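Local coordinates for beta-lactamase (Serratia marcescens, PDB 5GWA), which probably hydrolyses beta-lactam antibiotics to substituted beta-amino acids, as a class A extended-spectrum beta-lactamase that binds the inhibitor avibactam, at residues A[20-25]-A[248-253]; A[13-18]-A[261-266]. All blocks are in the same frame, centred on the assembly; numbering follows the deposited sequence.

Contact 1: A[20-25]-A[248-253]; sequences AKVGVA and VYVSDS
Lys21 and Ser251 pair near one end of two neighbouring antiparallel strands, 21-28 and 243-253, in the five-stranded sheet of the class A beta-lactamase fold. Lys21 N donates to Ser251 O at 2.9 Å, and Lys21 O takes two bonds in return. Ser251 N supplies one, and Ser251 OG donates the other to Lys21 O at 2.8 Å. Ser251 OG sits between its own backbone N and carbonyl carbon (chi1 74°), and from there its hydroxyl adds a side-chain bond to the backbone pairing. Gly23 and Tyr249 form the next hydrogen-bonded pair, the N of each donating to the O of the other. The Tyr249 ring meets Gly23 O at its edge, and its hydroxyl is hydrogen-bonded to Thr167 of helix 164-175. On the other face of this central sheet, the non-hydrogen-bonded pairs Val22-Val250 and Val24-Val248 present valines toward the terminal helices. Val22 CG1 meets Val248 CG1 at 4.0 Å, crossing it obliquely, whereas Val22 and Val250 lie side by side, CG2 to CG1. Val250 CG1 also reaches Ala20 CB at 3.8 Å, where Ala20 packs on Ser253 CB. A G1 beta bulge follows, Asp252 and Ser253 together opposing Thr227 of strand 227-237.

Contact 2: A[13-18]-A[261-266]; sequences KYLKDK and EKIIAE. With NA (sodium ion), chain M.
Tyr14 and Ile263 are central to an apolar helix-to-helix contact between the end of the N-terminal helix 4-15, with the turn after it, and the C-terminal helix 257-276. No hydrogen bond crosses it. Tyr14 CG stands anti to the backbone N (chi1 176°), and the phenol reaches over to the second helix. There Ile263 CA lies at the edge of the ring, in its plane, 3.5 Å from Tyr14 OH. The hydroxyl oxygen of Tyr14 also meets Glu266 CG at 3.6 Å, and the Glu266 side chain crosses the tyrosine at about a right angle. In the class A beta-lactamase fold these two terminal helices pack together on one face of the five-stranded sheet, and Ile263 touches Val22 and Val250 there. Its branches divide the work: Ile263 CG2 meets Leu15 CD2 at 4.1 Å, while Ile263 CD1 lies 3.9 Å from Lys18 CB.

Lys18 closes a type I turn that starts at Leu15. The Lys18 and Ile263 chains run past one another in opposing senses, with CB, CG and CD of the lysine all against the isoleucine. The lysine chain bends at chi2 and at chi4, the last of which sets NZ, and the ammonium ends near Tyr14 and Asp17. Lys18 NZ donates to Tyr14 O at 2.9 Å and forms a salt bridge with Asp17, NZ meeting the syn lone pair of Asp17 OD1 at 2.7 Å. The same nitrogen stands 3.6 Å above the tyrosine ring plane, offset toward the rim. Elsewhere on the helix, Glu261 OE2 coordinates a sodium ion at 2.7 Å and accepts a hydrogen bond from Arg201 NE, while Glu261 OE1 forms a salt bridge with Lys76 of the second subunit.

Overall arrangement
Contacts 1 and 2 show how residues more than 200 positions apart build one layered unit: helix 4-15 leads into strand 21-28, and strand 243-253 into helix 257-276, so the strand pair and the helix pair join the same two ends of the chain. Their centres lie about 9 Å apart. Val22 CG2 packs on Leu15 CD2 at 3.6 Å, and Val250 CG2 lies 3.8 Å from both Ile263 CG2 and Ile264 CG1; Val248 CG1 meets Ile264 CG1 at 3.9 Å. The other face of the sheet carries Tyr249, whose side chain touches Thr48, next to the avibactam-pocket residue Ser47, and lies about 10 Å from the bound inhibitor.

Contact 1: A[20-25]-A[248-253]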
loop_
_atom_site.group_PDB
_atom_site.type_symbol
_atom_site.label_atom_id
_atom_site.label_comp_id
_atom_site.label_asym_id
_atom_site.label_seq_id
_atom_site.Cartn_x
_atom_site.Cartn_y
_atom_site.Cartn_z
ATOM N N ALA A 20 9.865 21.459 -9.598
ATOM C CA ALA A 20 10.132 20.726 -8.370
ATOM C C ALA A 20 11.387 21.287 -7.752
ATOM O O ALA A 20 12.214 21.908 -8.417
ATOM C CB ALA A 20 10.350 19.238 -8.657
ATOM N N LYS A 21 11.519 21.062 -6.448
ATOM C CA LYS A 21 12.712 21.429 -5.690
ATOM C C LYS A 21 13.545 20.162 -5.553
ATOM O O LYS A 21 13.152 19.251 -4.810
ATOM C CB LYS A 21 12.339 21.953 -4.298
ATOM C CG LYS A 21 13.583 22.378 -3.524
ATOM C CD LYS A 21 13.364 22.683 -2.044
ATOM C CE LYS A 21 12.965 24.128 -1.793
ATOM N NZ LYS A 21 13.663 25.139 -2.631
ATOM N N VAL A 22 14.670 20.122 -6.231
ATOM C CA VAL A 22 15.426 18.864 -6.343
ATOM C C VAL A 22 16.754 19.016 -5.614
ATOM O O VAL A 22 17.589 19.836 -5.963
ATOM C CB VAL A 22 15.664 18.460 -7.789
ATOM C CG1 VAL A 22 16.391 17.124 -7.861
ATOM C CG2 VAL A 22 14.339 18.386 -8.546
ATOM N N GLY A 23 16.960 18.186 -4.600
ATOM C CA GLY A 23 18.213 18.170 -3.856
ATOM C C GLY A 23 19.090 17.040 -4.313
ATOM O O GLY A 23 18.608 15.919 -4.482
ATOM N N VAL A 24 20.354 17.336 -4.535
ATOM C CA VAL A 24 21.295 16.339 -5.051
ATOM C C VAL A 24 22.567 16.348 -4.213
ATOM O O VAL A 24 23.120 17.406 -3.954
ATOM C CB VAL A 24 21.708 16.632 -6.489
ATOM C CG1 VAL A 24 22.657 15.545 -6.983
ATOM C CG2 VAL A 24 20.489 16.729 -7.381
ATOM N N ALA A 25 23.082 15.175 -3.830
ATOM C CA ALA A 25 24.443 15.096 -3.309
ATOM C C ALA A 25 25.109 13.851 -3.839
ATOM O O ALA A 25 24.464 12.804 -4.013
ATOM C CB ALA A 25 24.491 15.096 -1.805
ATOM N N VAL A 248 19.252 11.621 -4.378
ATOM C CA VAL A 248 18.445 12.593 -5.096
ATOM C C VAL A 248 17.059 12.651 -4.484
ATOM O O VAL A 248 16.399 11.623 -4.311
ATOM C CB VAL A 248 18.339 12.303 -6.613
ATOM C CG1 VAL A 248 17.520 13.371 -7.319
ATOM C CG2 VAL A 248 19.727 12.180 -7.241
ATOM N N TYR A 249 16.606 13.866 -4.145
ATOM C CA TYR A 249 15.281 14.090 -3.582
ATOM C C TYR A 249 14.513 15.036 -4.491
ATOM O O TYR A 249 14.883 16.192 -4.632
ATOM C CB TYR A 249 15.376 14.743 -2.188
ATOM C CG TYR A 249 16.142 13.910 -1.221
ATOM C CD1 TYR A 249 17.521 13.983 -1.146
ATOM C CD2 TYR A 249 15.485 13.042 -0.353
ATOM C CE1 TYR A 249 18.225 13.216 -0.240
ATOM C CE2 TYR A 249 16.189 12.181 0.461
ATOM C CZ TYR A 249 17.536 12.263 0.498
ATOM O OH TYR A 249 18.171 11.432 1.370
ATOM N N VAL A 250 13.530 14.526 -5.239
ATOM C CA VAL A 250 12.650 15.393 -6.023
ATOM C C VAL A 250 11.454 15.753 -5.165
ATOM O O VAL A 250 10.619 14.895 -4.843
ATOM C CB VAL A 250 12.188 14.678 -7.320
ATOM C CG1 VAL A 250 11.281 15.594 -8.129
ATOM C CG2 VAL A 250 13.368 14.198 -8.139
ATOM N N SER A 251 11.408 17.005 -4.679
ATOM C CA SER A 251 10.417 17.366 -3.682
ATOM C C SER A 251 9.433 18.412 -4.174
ATOM O O SER A 251 9.735 19.151 -5.088
ATOM C CB SER A 251 11.081 17.798 -2.360
ATOM O OG SER A 251 11.654 19.095 -2.466
ATOM N N ASP A 252 8.270 18.437 -3.528
ATOM C CA ASP A 252 7.207 19.398 -3.801
ATOM C C ASP A 252 6.995 19.642 -5.281
ATOM O O ASP A 252 7.145 20.744 -5.802
ATOM C CB ASP A 252 7.484 20.679 -3.027
ATOM C CG ASP A 252 7.412 20.465 -1.532
ATOM O OD1 ASP A 252 6.865 19.430 -1.090
ATOM O OD2 ASP A 252 7.822 21.396 -0.794
ATOM N N SER A 253 6.825 18.529 -5.997
ATOM C CA SER A 253 6.822 18.559 -7.425
ATOM C C SER A 253 5.423 18.645 -8.018
ATOM O O SER A 253 4.511 17.937 -7.615
ATOM C CB SER A 253 7.500 17.302 -7.956
ATOM O OG SER A 253 7.504 17.276 -9.370
#

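Contact 2: A[13-18]-A[261-266]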
loop_
_atom_site.group_PDB
_atom_site.type_symbol
_atom_site.label_atom_id
_atom_site.label_comp_id
_atom_site.label_asym_id
_atom_site.label_seq_id
_atom_site.Cartn_x
_atom_site.Cartn_y
_atom_site.Cartn_z
ATOM N N LYS A 13 21.239 23.205 -15.067
ATOM C CA LYS A 13 20.558 23.612 -16.294
ATOM C C LYS A 13 19.407 22.673 -16.622
ATOM O O LYS A 13 18.319 23.110 -17.000
ATOM C CB LYS A 13 21.551 23.672 -17.454
ATOM C CG LYS A 13 20.938 24.135 -18.767
ATOM C CD LYS A 13 22.004 24.414 -19.819
ATOM C CE LYS A 13 21.385 24.722 -21.172
ATOM N NZ LYS A 13 22.373 24.549 -22.272
ATOM N N TYR A 14 19.646 21.378 -16.428
ATOM C CA TYR A 14 18.590 20.356 -16.542
ATOM C C TYR A 14 17.383 20.648 -15.645
ATOM O O TYR A 14 16.216 20.475 -16.021
ATOM C CB TYR A 14 19.201 18.978 -16.221
ATOM C CG TYR A 14 18.185 17.841 -16.221
ATOM C CD1 TYR A 14 17.590 17.414 -17.394
ATOM C CD2 TYR A 14 17.721 17.302 -15.036
ATOM C CE1 TYR A 14 16.623 16.433 -17.392
ATOM C CE2 TYR A 14 16.793 16.296 -15.026
ATOM C CZ TYR A 14 16.229 15.876 -16.202
ATOM O OH TYR A 14 15.260 14.916 -16.205
ATOM N N LEU A 15 17.666 21.132 -14.451
ATOM C CA LEU A 15 16.656 21.354 -13.457
ATOM C C LEU A 15 15.854 22.645 -13.664
ATOM O O LEU A 15 14.777 22.798 -13.100
ATOM C CB LEU A 15 17.324 21.393 -12.085
ATOM C CG LEU A 15 17.707 20.057 -11.483
ATOM C CD1 LEU A 15 18.410 20.321 -10.146
ATOM C CD2 LEU A 15 16.498 19.153 -11.318
ATOM N N LYS A 16 16.347 23.512 -14.557
ATOM C CA LYS A 16 15.746 24.826 -14.771
ATOM C C LYS A 16 14.252 24.787 -15.066
ATOM O O LYS A 16 13.511 25.640 -14.577
ATOM C CB LYS A 16 16.461 25.555 -15.919
ATOM C CG LYS A 16 17.702 26.325 -15.494
ATOM C CD LYS A 16 18.465 26.870 -16.697
ATOM C CE LYS A 16 17.548 27.595 -17.673
ATOM N NZ LYS A 16 18.310 28.470 -18.609
ATOM N N ASP A 17 13.817 23.866 -15.922
ATOM C CA ASP A 17 12.410 23.811 -16.329
ATOM C C ASP A 17 11.598 22.730 -15.652
ATOM O O ASP A 17 10.472 22.445 -16.062
ATOM C CB ASP A 17 12.282 23.666 -17.846
ATOM C CG ASP A 17 12.803 22.348 -18.359
ATOM O OD1 ASP A 17 13.172 21.481 -17.541
ATOM O OD2 ASP A 17 12.880 22.186 -19.594
ATOM N N LYS A 18 12.140 22.157 -14.576
ATOM C CA LYS A 18 11.410 21.150 -13.830
ATOM C C LYS A 18 10.751 21.807 -12.643
ATOM O O LYS A 18 11.419 22.524 -11.863
ATOM C CB LYS A 18 12.362 20.030 -13.357
ATOM C CG LYS A 18 13.194 19.381 -14.448
ATOM C CD LYS A 18 12.325 18.652 -15.466
ATOM C CE LYS A 18 13.201 17.972 -16.496
ATOM N NZ LYS A 18 14.116 18.930 -17.177
ATOM N N GLU A 261 10.633 10.508 -11.707
ATOM C CA GLU A 261 11.590 9.425 -11.760
ATOM C C GLU A 261 12.702 9.705 -12.754
ATOM O O GLU A 261 13.862 9.452 -12.492
ATOM C CB GLU A 261 10.913 8.085 -12.066
ATOM C CG GLU A 261 9.896 7.679 -11.027
ATOM C CD GLU A 261 9.583 6.192 -11.068
ATOM O OE1 GLU A 261 9.090 5.707 -12.073
ATOM O OE2 GLU A 261 9.840 5.480 -10.086
ATOM N N LYS A 262 12.331 10.244 -13.914
ATOM C CA LYS A 262 13.283 10.569 -14.930
ATOM C C LYS A 262 14.300 11.604 -14.482
ATOM O O LYS A 262 15.474 11.491 -14.805
ATOM C CB LYS A 262 12.521 11.063 -16.169
ATOM C CG LYS A 262 13.389 11.410 -17.355
ATOM C CD LYS A 262 13.964 10.172 -18.014
ATOM C CE LYS A 262 13.011 9.590 -19.047
ATOM N NZ LYS A 262 13.462 8.256 -19.545
ATOM N N ILE A 263 13.879 12.538 -13.619
ATOM C CA ILE A 263 14.832 13.497 -13.058
ATOM C C ILE A 263 15.947 12.785 -12.310
ATOM O O ILE A 263 17.134 13.071 -12.500
ATOM C CB ILE A 263 14.145 14.508 -12.136
ATOM C CG1 ILE A 263 13.334 15.527 -12.967
ATOM C CG2 ILE A 263 15.161 15.275 -11.303
ATOM C CD1 ILE A 263 12.329 16.307 -12.181
ATOM N N ILE A 264 15.568 11.799 -11.501
ATOM C CA ILE A 264 16.579 11.029 -10.769
ATOM C C ILE A 264 17.493 10.266 -11.714
ATOM O O ILE A 264 18.728 10.292 -11.571
ATOM C CB ILE A 264 15.927 10.038 -9.772
ATOM C CG1 ILE A 264 15.001 10.796 -8.803
ATOM C CG2 ILE A 264 17.003 9.272 -8.997
ATOM C CD1 ILE A 264 14.168 9.925 -7.894
ATOM N N ALA A 265 16.884 9.625 -12.710
ATOM C CA ALA A 265 17.606 8.753 -13.634
ATOM C C ALA A 265 18.610 9.567 -14.466
ATOM O O ALA A 265 19.755 9.177 -14.648
ATOM C CB ALA A 265 16.614 8.014 -14.537
ATOM N N GLU A 266 18.165 10.744 -14.916
ATOM C CA GLU A 266 18.982 11.591 -15.765
ATOM C C GLU A 266 20.112 12.240 -14.979
ATOM O O GLU A 266 21.249 12.237 -15.434
ATOM C CB GLU A 266 18.152 12.664 -16.436
ATOM C CG GLU A 266 17.208 12.123 -17.494
ATOM C CD GLU A 266 17.880 11.865 -18.835
ATOM O OE1 GLU A 266 19.126 11.811 -18.923
ATOM O OE2 GLU A 266 17.119 11.692 -19.813
HETATM NA NA NA M . 11.038 3.183 -10.927
#